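Local coordinates for protein endonuclease IV (PDB 3AAM) that cleaves the DNA backbone at apurinic or apyrimidinic sites during base excision repair, leaving a 3'-hydroxyl and a 5'-terminal sugar phosphate, at residues 28-33 / 242-247; 93-98 / 126-131. One frame throughout, in Å; residues are numbered along the deposited sequence.

Contact 1 and contact 2 illustrate two layers of one TIM barrel. In contact 1, residues of 28-33 and 242-247 meet inside the barrel, its centre about 9 Å from that of the chain. In contact 2, helix 82-100 meets the end of helix 114-128 and the turn after it near the surface, its centre about 17 Å from the same point. The contact centres lie 21 Å apart and their nearest atoms about 7 Å, so they do not touch, although contact 2 is nested within the chain loop that contact 1 closes. Contact 1 lies nearer the metal centre, with the Gln-32 side chain about 10 Å from bound manganese; contact 2 lies away from it.

Contact 1: 28-33 / 242-247; sequences LTAFQI and DRVFIL
Ile-246 carries most of this buried contact, and its two branches serve different partners. The ethyl tip comes up against backbone, with CD1 at 3.9 Å from Phe-31 CA and equally near the carbonyl carbon of that residue. The methyl branch CG2 instead meets the Gln-32 side chain, approaching CB at 3.9 Å and also lying beside the amide carbon and OE1. The division follows from the first torsion of Ile-246 (chi1 -63°), which sets CG1 beside the backbone N and CG2 anti to it. Gln-32 crosses the isoleucine obliquely, its chain extended with CG anti to the backbone N (chi1 176°). Two residues earlier in each segment, packing is simpler: Ala-30 CB sits 3.7 Å from Val-244 CG1, the branch anti to the backbone N (chi1 173°), and the methyl of Ala-30 also looks more loosely toward Ile-246 CD1 at 4.3 Å. An alanine in place of Ile-246 would lose CG1, CG2 and CD1, and would probably leave the Gln-32 chain and the Phe-31 backbone less firmly packed.

Farther out, Gln-32 is positioned by polar partners too: NE2 bonds to Glu-248 OE2, while its backbone pairs with Phe-6 and Leu-8. Phe-31, whose CB points away from 242-247, makes its backbone bonds to Pro-65 and Val-67 on the other flank. Strand 3-6, paired with 244-247, thus intervenes between the two segments, and their contact is made mainly by side chains, with Ile-246 CD1 reaching the Phe-31 backbone. The Gln-32 side chain lies about 8 Å from that of the manganese ligand His-219 and about 6 Å from a bound phosphate ion. Such close packing of residues from next-but-one strands belongs to the interior of a TIM barrel.

Contact 2: 93-98 / 126-131; sequences DLEKAA and RLAGVR
Leu-94 and Glu-95 share a first torsion that places CG beside the backbone N (chi1 -68° and -71°), and Val-130 holds CG1 anti to its N (chi1 178°), leaving CG2 to do the touching. These settings join two successive outer helices of the TIM barrel, 82-100 and 114-128, which are separated in the chain by strand 104-107. The backbones come nearest at Glu-95 and Ala-128, whose CA atoms are 5.5 Å apart, a short approach that the small methyl of Ala-128 allows. That methyl lies between consecutive residues of the facing helix: CB is 3.8 Å from Leu-94 CB and 3.7 Å from Glu-95 CG. Leu-94 CB is shared, since Val-130 CG2 reaches it at 3.7 Å, so the base of the leucine side chain makes the closest approach to 126-131.

Helix 114-128 stops here in a Schellman motif. Gly-129 takes a positive phi, a conformation favoured by glycine, and its N bonds back to Arg-126 O at 3.0 Å; the chain then turns so that Val-130 returns its side chain to helix 82-100. The apolar patch continues inward and along the helices, with Leu-94 and Val-130 both resting on Leu-125, Leu-94 on Val-105 of the intervening strand, and Leu-127 on Val-87 and Ala-91.

At the more open edge, Glu-95 extends beyond CG so that its aliphatic part runs alongside Ala-128 before the carboxylate reaches the helix end. The carboxylate and the neighbouring carbonyl would probably repel each other mildly there, and the contact is one of proximity only: OE2 of Glu-95 stands 3.5 Å from Ala-128 CA and 3.7 Å from Leu-127 O.

Contact 1: 28-33 / 242-247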
loop_
_atom_site.group_PDB
_atom_site.type_symbol
_atom_site.label_atom_id
_atom_site.label_comp_id
_atom_site.label_asym_id
_atom_site.label_seq_id
_atom_site.Cartn_x
_atom_site.Cartn_y
_atom_site.Cartn_z
ATOM N N LEU A 28 -2.160 -13.662 10.233
ATOM C CA LEU A 28 -2.209 -12.237 9.900
ATOM C C LEU A 28 -3.637 -11.728 10.059
ATOM O O LEU A 28 -4.586 -12.511 10.033
ATOM C CB LEU A 28 -1.785 -12.002 8.447
ATOM C CG LEU A 28 -0.458 -12.576 7.964
ATOM C CD1 LEU A 28 -0.222 -12.139 6.528
ATOM C CD2 LEU A 28 0.673 -12.093 8.855
ATOM N N THR A 29 -3.796 -10.417 10.229
ATOM C CA THR A 29 -5.136 -9.859 10.347
ATOM C C THR A 29 -5.442 -8.909 9.193
ATOM O O THR A 29 -6.426 -8.168 9.212
ATOM C CB THR A 29 -5.360 -9.166 11.713
ATOM O OG1 THR A 29 -4.305 -8.239 11.982
ATOM C CG2 THR A 29 -5.398 -10.216 12.826
ATOM N N ALA A 30 -4.591 -8.973 8.175
ATOM C CA ALA A 30 -4.723 -8.183 6.957
ATOM C C ALA A 30 -3.647 -8.677 6.005
ATOM O O ALA A 30 -2.665 -9.275 6.441
ATOM C CB ALA A 30 -4.520 -6.701 7.256
ATOM N N PHE A 31 -3.834 -8.454 4.708
ATOM C CA PHE A 31 -2.821 -8.866 3.744
ATOM C C PHE A 31 -2.888 -8.078 2.444
ATOM O O PHE A 31 -3.869 -7.386 2.163
ATOM C CB PHE A 31 -2.890 -10.384 3.473
ATOM C CG PHE A 31 -4.087 -10.823 2.677
ATOM C CD1 PHE A 31 -4.028 -10.908 1.287
ATOM C CD2 PHE A 31 -5.270 -11.170 3.317
ATOM C CE1 PHE A 31 -5.138 -11.337 0.547
ATOM C CE2 PHE A 31 -6.378 -11.596 2.588
ATOM C CZ PHE A 31 -6.313 -11.680 1.203
ATOM N N GLN A 32 -1.818 -8.178 1.669
ATOM C CA GLN A 32 -1.699 -7.471 0.404
ATOM C C GLN A 32 -1.163 -8.419 -0.657
ATOM O O GLN A 32 -0.365 -9.297 -0.359
ATOM C CB GLN A 32 -0.748 -6.284 0.589
ATOM C CG GLN A 32 -0.438 -5.497 -0.667
ATOM C CD GLN A 32 0.395 -4.266 -0.372
ATOM O OE1 GLN A 32 -0.119 -3.257 0.108
ATOM N NE2 GLN A 32 1.694 -4.354 -0.638
ATOM N N ILE A 33 -1.613 -8.226 -1.892
ATOM C CA ILE A 33 -1.183 -9.039 -3.022
ATOM C C ILE A 33 -1.117 -8.172 -4.271
ATOM O O ILE A 33 -1.554 -7.019 -4.262
ATOM C CB ILE A 33 -2.191 -10.163 -3.331
ATOM C CG1 ILE A 33 -3.580 -9.556 -3.570
ATOM C CG2 ILE A 33 -2.242 -11.173 -2.191
ATOM C CD1 ILE A 33 -4.601 -10.544 -4.130
ATOM N N ASP A 242 -7.811 1.682 14.157
ATOM C CA ASP A 242 -8.708 0.893 13.314
ATOM C C ASP A 242 -8.243 0.812 11.862
ATOM O O ASP A 242 -9.035 0.508 10.968
ATOM C CB ASP A 242 -10.125 1.481 13.355
ATOM C CG ASP A 242 -10.699 1.523 14.760
ATOM O OD1 ASP A 242 -10.778 0.456 15.403
ATOM O OD2 ASP A 242 -11.071 2.624 15.223
ATOM N N ARG A 243 -6.962 1.071 11.624
ATOM C CA ARG A 243 -6.442 1.036 10.266
ATOM C C ARG A 243 -5.732 -0.270 9.949
ATOM O O ARG A 243 -5.577 -1.140 10.811
ATOM C CB ARG A 243 -5.486 2.209 10.027
ATOM C CG ARG A 243 -6.045 3.578 10.392
ATOM C CD ARG A 243 -7.373 3.880 9.717
ATOM N NE ARG A 243 -7.841 5.213 10.093
ATOM C CZ ARG A 243 -9.109 5.603 10.062
ATOM N NH1 ARG A 243 -10.058 4.763 9.672
ATOM N NH2 ARG A 243 -9.431 6.835 10.437
ATOM N N VAL A 244 -5.301 -0.390 8.697
ATOM C CA VAL A 244 -4.608 -1.570 8.200
ATOM C C VAL A 244 -3.131 -1.262 7.980
ATOM O O VAL A 244 -2.791 -0.297 7.304
ATOM C CB VAL A 244 -5.230 -2.025 6.868
ATOM C CG1 VAL A 244 -4.403 -3.147 6.252
ATOM C CG2 VAL A 244 -6.661 -2.483 7.107
ATOM N N PHE A 245 -2.262 -2.091 8.548
ATOM C CA PHE A 245 -0.822 -1.908 8.423
ATOM C C PHE A 245 -0.205 -3.069 7.655
ATOM O O PHE A 245 -0.380 -4.230 8.024
ATOM C CB PHE A 245 -0.186 -1.810 9.811
ATOM C CG PHE A 245 -0.561 -0.562 10.566
ATOM C CD1 PHE A 245 0.279 0.540 10.573
ATOM C CD2 PHE A 245 -1.769 -0.489 11.251
ATOM C CE1 PHE A 245 -0.068 1.704 11.256
ATOM C CE2 PHE A 245 -2.130 0.671 11.936
ATOM C CZ PHE A 245 -1.277 1.770 11.939
ATOM N N ILE A 246 0.507 -2.747 6.579
ATOM C CA ILE A 246 1.160 -3.754 5.747
ATOM C C ILE A 246 2.661 -3.498 5.654
ATOM O O ILE A 246 3.094 -2.391 5.324
ATOM C CB ILE A 246 0.577 -3.751 4.301
ATOM C CG1 ILE A 246 -0.906 -4.130 4.324
ATOM C CG2 ILE A 246 1.353 -4.715 3.415
ATOM C CD1 ILE A 246 -1.182 -5.543 4.840
ATOM N N LEU A 247 3.453 -4.524 5.949
ATOM C CA LEU A 247 4.907 -4.433 5.864
ATOM C C LEU A 247 5.271 -5.001 4.496
ATOM O O LEU A 247 4.700 -6.007 4.071
ATOM C CB LEU A 247 5.564 -5.267 6.971
ATOM C CG LEU A 247 7.094 -5.275 6.979
ATOM C CD1 LEU A 247 7.641 -3.868 7.215
ATOM C CD2 LEU A 247 7.580 -6.219 8.070
#

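Contact 2: 93-98 / 126-131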
loop_
_atom_site.group_PDB
_atom_site.type_symbol
_atom_site.label_atom_id
_atom_site.label_comp_id
_atom_site.label_asym_id
_atom_site.label_seq_id
_atom_site.Cartn_x
_atom_site.Cartn_y
_atom_site.Cartn_z
ATOM N N ASP A 93 -5.909 -3.531 -12.339
ATOM C CA ASP A 93 -5.818 -3.792 -10.904
ATOM C C ASP A 93 -7.153 -3.500 -10.228
ATOM O O ASP A 93 -7.613 -4.264 -9.388
ATOM C CB ASP A 93 -4.745 -2.924 -10.234
ATOM C CG ASP A 93 -3.332 -3.295 -10.646
ATOM O OD1 ASP A 93 -3.058 -4.495 -10.859
ATOM O OD2 ASP A 93 -2.486 -2.377 -10.737
ATOM N N LEU A 94 -7.771 -2.382 -10.597
ATOM C CA LEU A 94 -9.047 -1.988 -10.009
ATOM C C LEU A 94 -10.179 -2.946 -10.374
ATOM O O LEU A 94 -11.018 -3.269 -9.537
ATOM C CB LEU A 94 -9.397 -0.567 -10.448
ATOM C CG LEU A 94 -8.484 0.528 -9.892
ATOM C CD1 LEU A 94 -8.662 1.817 -10.675
ATOM C CD2 LEU A 94 -8.792 0.744 -8.420
ATOM N N GLU A 95 -10.195 -3.386 -11.629
ATOM C CA GLU A 95 -11.212 -4.312 -12.111
ATOM C C GLU A 95 -11.075 -5.662 -11.406
ATOM O O GLU A 95 -12.072 -6.265 -11.001
ATOM C CB GLU A 95 -11.081 -4.481 -13.629
ATOM C CG GLU A 95 -11.522 -3.249 -14.417
ATOM C CD GLU A 95 -10.877 -3.156 -15.788
ATOM O OE1 GLU A 95 -10.369 -4.181 -16.286
ATOM O OE2 GLU A 95 -10.888 -2.050 -16.375
ATOM N N LYS A 96 -9.837 -6.123 -11.251
ATOM C CA LYS A 96 -9.580 -7.393 -10.585
ATOM C C LYS A 96 -9.973 -7.273 -9.113
ATOM O O LYS A 96 -10.578 -8.183 -8.546
ATOM C CB LYS A 96 -8.099 -7.776 -10.730
ATOM C CG LYS A 96 -7.673 -8.108 -12.169
ATOM C CD LYS A 96 -8.187 -9.476 -12.596
ATOM C CE LYS A 96 -8.173 -9.667 -14.118
ATOM N NZ LYS A 96 -6.831 -9.531 -14.751
ATOM N N ALA A 97 -9.645 -6.141 -8.498
ATOM C CA ALA A 97 -9.993 -5.923 -7.099
ATOM C C ALA A 97 -11.512 -5.957 -6.919
ATOM O O ALA A 97 -12.021 -6.532 -5.955
ATOM C CB ALA A 97 -9.436 -4.585 -6.618
ATOM N N ALA A 98 -12.239 -5.343 -7.847
ATOM C CA ALA A 98 -13.696 -5.326 -7.763
ATOM C C ALA A 98 -14.249 -6.748 -7.820
ATOM O O ALA A 98 -15.143 -7.107 -7.055
ATOM C CB ALA A 98 -14.287 -4.484 -8.892
ATOM N N ARG A 126 -12.016 5.691 -14.222
ATOM C CA ARG A 126 -13.076 5.755 -15.219
ATOM C C ARG A 126 -13.066 4.518 -16.112
ATOM O O ARG A 126 -14.112 3.924 -16.377
ATOM C CB ARG A 126 -12.929 7.020 -16.062
ATOM C CG ARG A 126 -14.147 7.326 -16.908
ATOM C CD ARG A 126 -14.069 8.715 -17.511
ATOM N NE ARG A 126 -15.303 9.068 -18.206
ATOM C CZ ARG A 126 -16.489 9.185 -17.617
ATOM N NH1 ARG A 126 -16.615 8.978 -16.312
ATOM N NH2 ARG A 126 -17.556 9.507 -18.334
ATOM N N LEU A 127 -11.885 4.122 -16.573
ATOM C CA LEU A 127 -11.783 2.938 -17.415
ATOM C C LEU A 127 -12.314 1.711 -16.685
ATOM O O LEU A 127 -12.989 0.872 -17.274
ATOM C CB LEU A 127 -10.330 2.687 -17.828
ATOM C CG LEU A 127 -9.731 3.596 -18.899
ATOM C CD1 LEU A 127 -8.294 3.187 -19.181
ATOM C CD2 LEU A 127 -10.565 3.488 -20.164
ATOM N N ALA A 128 -12.011 1.613 -15.397
ATOM C CA ALA A 128 -12.449 0.471 -14.605
ATOM C C ALA A 128 -13.915 0.562 -14.207
ATOM O O ALA A 128 -14.480 -0.399 -13.685
ATOM C CB ALA A 128 -11.579 0.340 -13.361
ATOM N N GLY A 129 -14.532 1.713 -14.456
ATOM C CA GLY A 129 -15.927 1.891 -14.096
ATOM C C GLY A 129 -16.123 1.633 -12.616
ATOM O O GLY A 129 -17.144 1.095 -12.192
ATOM N N VAL A 130 -15.128 2.020 -11.828
ATOM C CA VAL A 130 -15.172 1.822 -10.386
ATOM C C VAL A 130 -16.121 2.795 -9.698
ATOM O O VAL A 130 -16.184 3.976 -10.047
ATOM C CB VAL A 130 -13.768 1.988 -9.758
ATOM C CG1 VAL A 130 -13.846 1.829 -8.248
ATOM C CG2 VAL A 130 -12.815 0.960 -10.343
ATOM N N ARG A 131 -16.868 2.283 -8.725
ATOM C CA ARG A 131 -17.787 3.108 -7.959
ATOM C C ARG A 131 -17.142 3.450 -6.624
ATOM O O ARG A 131 -15.964 3.798 -6.575
ATOM C CB ARG A 131 -19.125 2.384 -7.745
ATOM C CG ARG A 131 -20.021 2.373 -8.979
ATOM C CD ARG A 131 -19.890 3.691 -9.742
ATOM N NE ARG A 131 -19.869 4.828 -8.823
ATOM C CZ ARG A 131 -19.344 6.017 -9.105
ATOM N NH1 ARG A 131 -18.791 6.241 -10.292
ATOM N NH2 ARG A 131 -19.353 6.979 -8.190
#